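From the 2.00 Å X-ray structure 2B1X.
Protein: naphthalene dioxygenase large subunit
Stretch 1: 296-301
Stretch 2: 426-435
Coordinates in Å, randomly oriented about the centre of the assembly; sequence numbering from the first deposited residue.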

# COMPACT_ATOMS: atom_id res chain seq x y z
N GLY A 296 -30.17 14.98 5.85
CA GLY A 296 -30.85 13.88 5.21
C GLY A 296 -29.97 13.11 4.26
O GLY A 296 -28.84 13.52 3.93
N THR A 297 -30.47 11.98 3.82
CA THR A 297 -29.76 11.21 2.82
C THR A 297 -30.74 10.84 1.74
O THR A 297 -31.86 10.39 2.02
CB THR A 297 -29.14 9.96 3.47
OG1 THR A 297 -28.05 10.38 4.29
CG2 THR A 297 -28.53 9.04 2.41
N VAL A 298 -30.32 11.09 0.50
CA VAL A 298 -30.97 10.52 -0.66
C VAL A 298 -30.33 9.14 -0.98
O VAL A 298 -29.18 9.05 -1.40
CB VAL A 298 -30.83 11.45 -1.90
CG1 VAL A 298 -31.62 10.90 -3.07
CG2 VAL A 298 -31.32 12.86 -1.54
N PHE A 299 -31.07 8.08 -0.74
CA PHE A 299 -30.50 6.74 -0.94
C PHE A 299 -29.94 6.60 -2.35
O PHE A 299 -30.56 7.04 -3.31
CB PHE A 299 -31.58 5.69 -0.74
CG PHE A 299 -31.04 4.31 -0.68
CD1 PHE A 299 -30.74 3.72 0.55
CD2 PHE A 299 -30.84 3.59 -1.85
CE1 PHE A 299 -30.23 2.42 0.61
CE2 PHE A 299 -30.30 2.27 -1.81
CZ PHE A 299 -30.01 1.70 -0.58
N PRO A 300 -28.78 5.96 -2.51
CA PRO A 300 -27.97 5.43 -1.39
C PRO A 300 -27.03 6.41 -0.67
O PRO A 300 -27.00 6.36 0.58
CB PRO A 300 -27.14 4.31 -2.04
CG PRO A 300 -27.05 4.73 -3.53
CD PRO A 300 -28.20 5.63 -3.83
N ASN A 301 -26.28 7.24 -1.39
CA ASN A 301 -25.04 7.79 -0.79
C ASN A 301 -24.87 9.30 -1.02
O ASN A 301 -23.75 9.80 -1.02
CB ASN A 301 -23.80 7.02 -1.31
CG ASN A 301 -23.51 7.30 -2.79
OD1 ASN A 301 -24.42 7.58 -3.56
ND2 ASN A 301 -22.24 7.26 -3.18
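Stretch 2 426-435: NFLEYWMQLM

What does stretch 2 look like, and where does it lie? It is helical from Asn-426 to Met-435, part of a longer helix that extends past both ends. Its backbone hydrogen bonds span four residues, for example from Trp-431 N to Phe-427 O at 3.0 Å and from Leu-434 N to Tyr-430 O at 3.0 Å. The helix lies against the place where stretch 1 leaves its strand at Val-298 and turns through Phe-299 and the cis peptide bond before Pro-300. The two chains run in broadly the same direction. The backbones stay well apart: Phe-299 CA is 7.2 Å from Phe-427 CA, and Pro-300 CA is 8.0 Å from Trp-431 CA. Side chains therefore fill most of the gap.

Which bump fills which hollow? The bump is Phe-299, whose CA-to-CB bond points toward the helix and whose ring, with chi1 t, enters a hollow made by Phe-427, Tyr-430, Trp-431 and Leu-434. Those positions are spaced three or four apart, so they share one side of the helix. Phe-299 CD1 lies 3.4 Å from Phe-427 CE1, and Phe-299 CD2 lies 3.6 Å from Tyr-430 CE2. Deeper in, the tip of the ring reaches the helix backbone, with Phe-299 CZ 3.9 Å from Trp-431 CA, while Phe-299 CE2 meets Leu-434 CD1 at 3.6 Å.

How do the aromatic rings fit together? Tyr-430 turns its edge toward the face of Phe-299, the planes at 71° and the centroids 4.9 Å apart. Phe-427 is tilted differently: its plane makes 56° with that of Phe-299, an oblique pairing at the same centroid distance, in which Phe-299 CD1 sits over a face of the Phe-427 ring. Trp-431 contributes its near end, Trp-431 CB lying 3.9 Å from Phe-299 CE1, while the end of its side chain leads away.

What closes the contact around Phe-427? Its CA-to-CB bond points sideways, but the ring reaches in so that Phe-427 CE1 comes within 3.9 Å of Thr-297 CG2 and 3.2 Å of Pro-300 O. The carbonyl oxygen meets the ring at its edge, near its plane, where the slightly positive aromatic hydrogens lie; it is buried here without a hydrogen-bonding partner. No hydrogen bond crosses between the stretches, so the fit rests on packed shapes. Val-298, its CA-to-CB bond pointing away, takes no part, and the strand offers Thr-297 beside the much larger bump of Phe-299.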

# COMPACT_ATOMS: atom_id res chain seq x y z
N ASN A 426 -35.30 2.51 8.09
CA ASN A 426 -35.85 2.60 6.74
C ASN A 426 -34.76 2.55 5.66
O ASN A 426 -34.94 1.95 4.61
CB ASN A 426 -36.65 3.91 6.62
CG ASN A 426 -37.29 4.10 5.25
OD1 ASN A 426 -38.12 3.32 4.82
ND2 ASN A 426 -36.91 5.18 4.57
N PHE A 427 -33.63 3.19 5.92
CA PHE A 427 -32.55 3.21 4.96
C PHE A 427 -32.00 1.78 4.82
O PHE A 427 -31.83 1.27 3.71
CB PHE A 427 -31.47 4.20 5.45
CG PHE A 427 -30.21 4.20 4.63
CD1 PHE A 427 -30.00 5.19 3.68
CD2 PHE A 427 -29.21 3.25 4.85
CE1 PHE A 427 -28.83 5.23 2.93
CE2 PHE A 427 -28.03 3.28 4.09
CZ PHE A 427 -27.84 4.30 3.14
N LEU A 428 -31.75 1.13 5.96
CA LEU A 428 -31.16 -0.20 5.95
C LEU A 428 -32.13 -1.26 5.49
O LEU A 428 -31.72 -2.26 4.92
CB LEU A 428 -30.60 -0.54 7.34
CG LEU A 428 -29.33 0.24 7.67
CD1 LEU A 428 -28.90 -0.02 9.10
CD2 LEU A 428 -28.19 -0.06 6.67
N GLU A 429 -33.41 -1.05 5.76
CA GLU A 429 -34.45 -1.95 5.25
C GLU A 429 -34.43 -1.97 3.73
O GLU A 429 -34.47 -3.07 3.12
CB GLU A 429 -35.87 -1.56 5.75
CG GLU A 429 -36.97 -2.46 5.19
CD GLU A 429 -38.36 -2.17 5.73
OE1 GLU A 429 -38.81 -1.00 5.71
OE2 GLU A 429 -39.02 -3.13 6.15
N TYR A 430 -34.42 -0.79 3.12
CA TYR A 430 -34.36 -0.70 1.67
C TYR A 430 -33.05 -1.29 1.13
O TYR A 430 -33.06 -2.01 0.15
CB TYR A 430 -34.56 0.74 1.17
CG TYR A 430 -34.70 0.87 -0.35
CD1 TYR A 430 -35.69 0.17 -1.07
CD2 TYR A 430 -33.83 1.71 -1.08
CE1 TYR A 430 -35.80 0.30 -2.47
CE2 TYR A 430 -33.96 1.86 -2.46
CZ TYR A 430 -34.93 1.13 -3.14
OH TYR A 430 -35.03 1.30 -4.49
N TRP A 431 -31.94 -1.02 1.81
CA TRP A 431 -30.63 -1.55 1.40
C TRP A 431 -30.74 -3.10 1.40
O TRP A 431 -30.34 -3.74 0.45
CB TRP A 431 -29.54 -1.03 2.38
CG TRP A 431 -28.16 -1.56 2.14
CD1 TRP A 431 -27.22 -1.01 1.37
CD2 TRP A 431 -27.60 -2.75 2.69
NE1 TRP A 431 -26.07 -1.76 1.38
CE2 TRP A 431 -26.27 -2.85 2.19
CE3 TRP A 431 -28.07 -3.75 3.56
CZ2 TRP A 431 -25.41 -3.93 2.49
CZ3 TRP A 431 -27.21 -4.82 3.88
CH2 TRP A 431 -25.89 -4.88 3.35
N MET A 432 -31.32 -3.66 2.47
CA MET A 432 -31.45 -5.11 2.60
C MET A 432 -32.40 -5.71 1.56
O MET A 432 -32.09 -6.75 0.99
CB MET A 432 -31.88 -5.49 4.03
CG MET A 432 -30.75 -5.41 5.08
SD MET A 432 -31.29 -6.07 6.68
CE MET A 432 -32.26 -4.68 7.33
N GLN A 433 -33.51 -5.02 1.25
CA GLN A 433 -34.39 -5.46 0.18
C GLN A 433 -33.62 -5.54 -1.16
O GLN A 433 -33.75 -6.52 -1.90
CB GLN A 433 -35.63 -4.57 0.06
CG GLN A 433 -36.57 -4.70 1.30
CD GLN A 433 -37.63 -3.63 1.36
OE1 GLN A 433 -37.47 -2.56 0.80
NE2 GLN A 433 -38.73 -3.90 2.10
N LEU A 434 -32.82 -4.52 -1.45
CA LEU A 434 -32.09 -4.47 -2.71
C LEU A 434 -31.01 -5.56 -2.78
O LEU A 434 -30.81 -6.15 -3.82
CB LEU A 434 -31.49 -3.08 -2.96
CG LEU A 434 -32.44 -1.94 -3.33
CD1 LEU A 434 -31.66 -0.65 -3.47
CD2 LEU A 434 -33.19 -2.24 -4.65
N MET A 435 -30.34 -5.79 -1.65
CA MET A 435 -29.33 -6.84 -1.50
C MET A 435 -29.90 -8.24 -1.78
O MET A 435 -29.21 -9.11 -2.34
CB MET A 435 -28.73 -6.80 -0.09
CG MET A 435 -27.75 -5.67 0.19
SD MET A 435 -26.18 -5.61 -0.77
CE MET A 435 -25.23 -6.91 0.12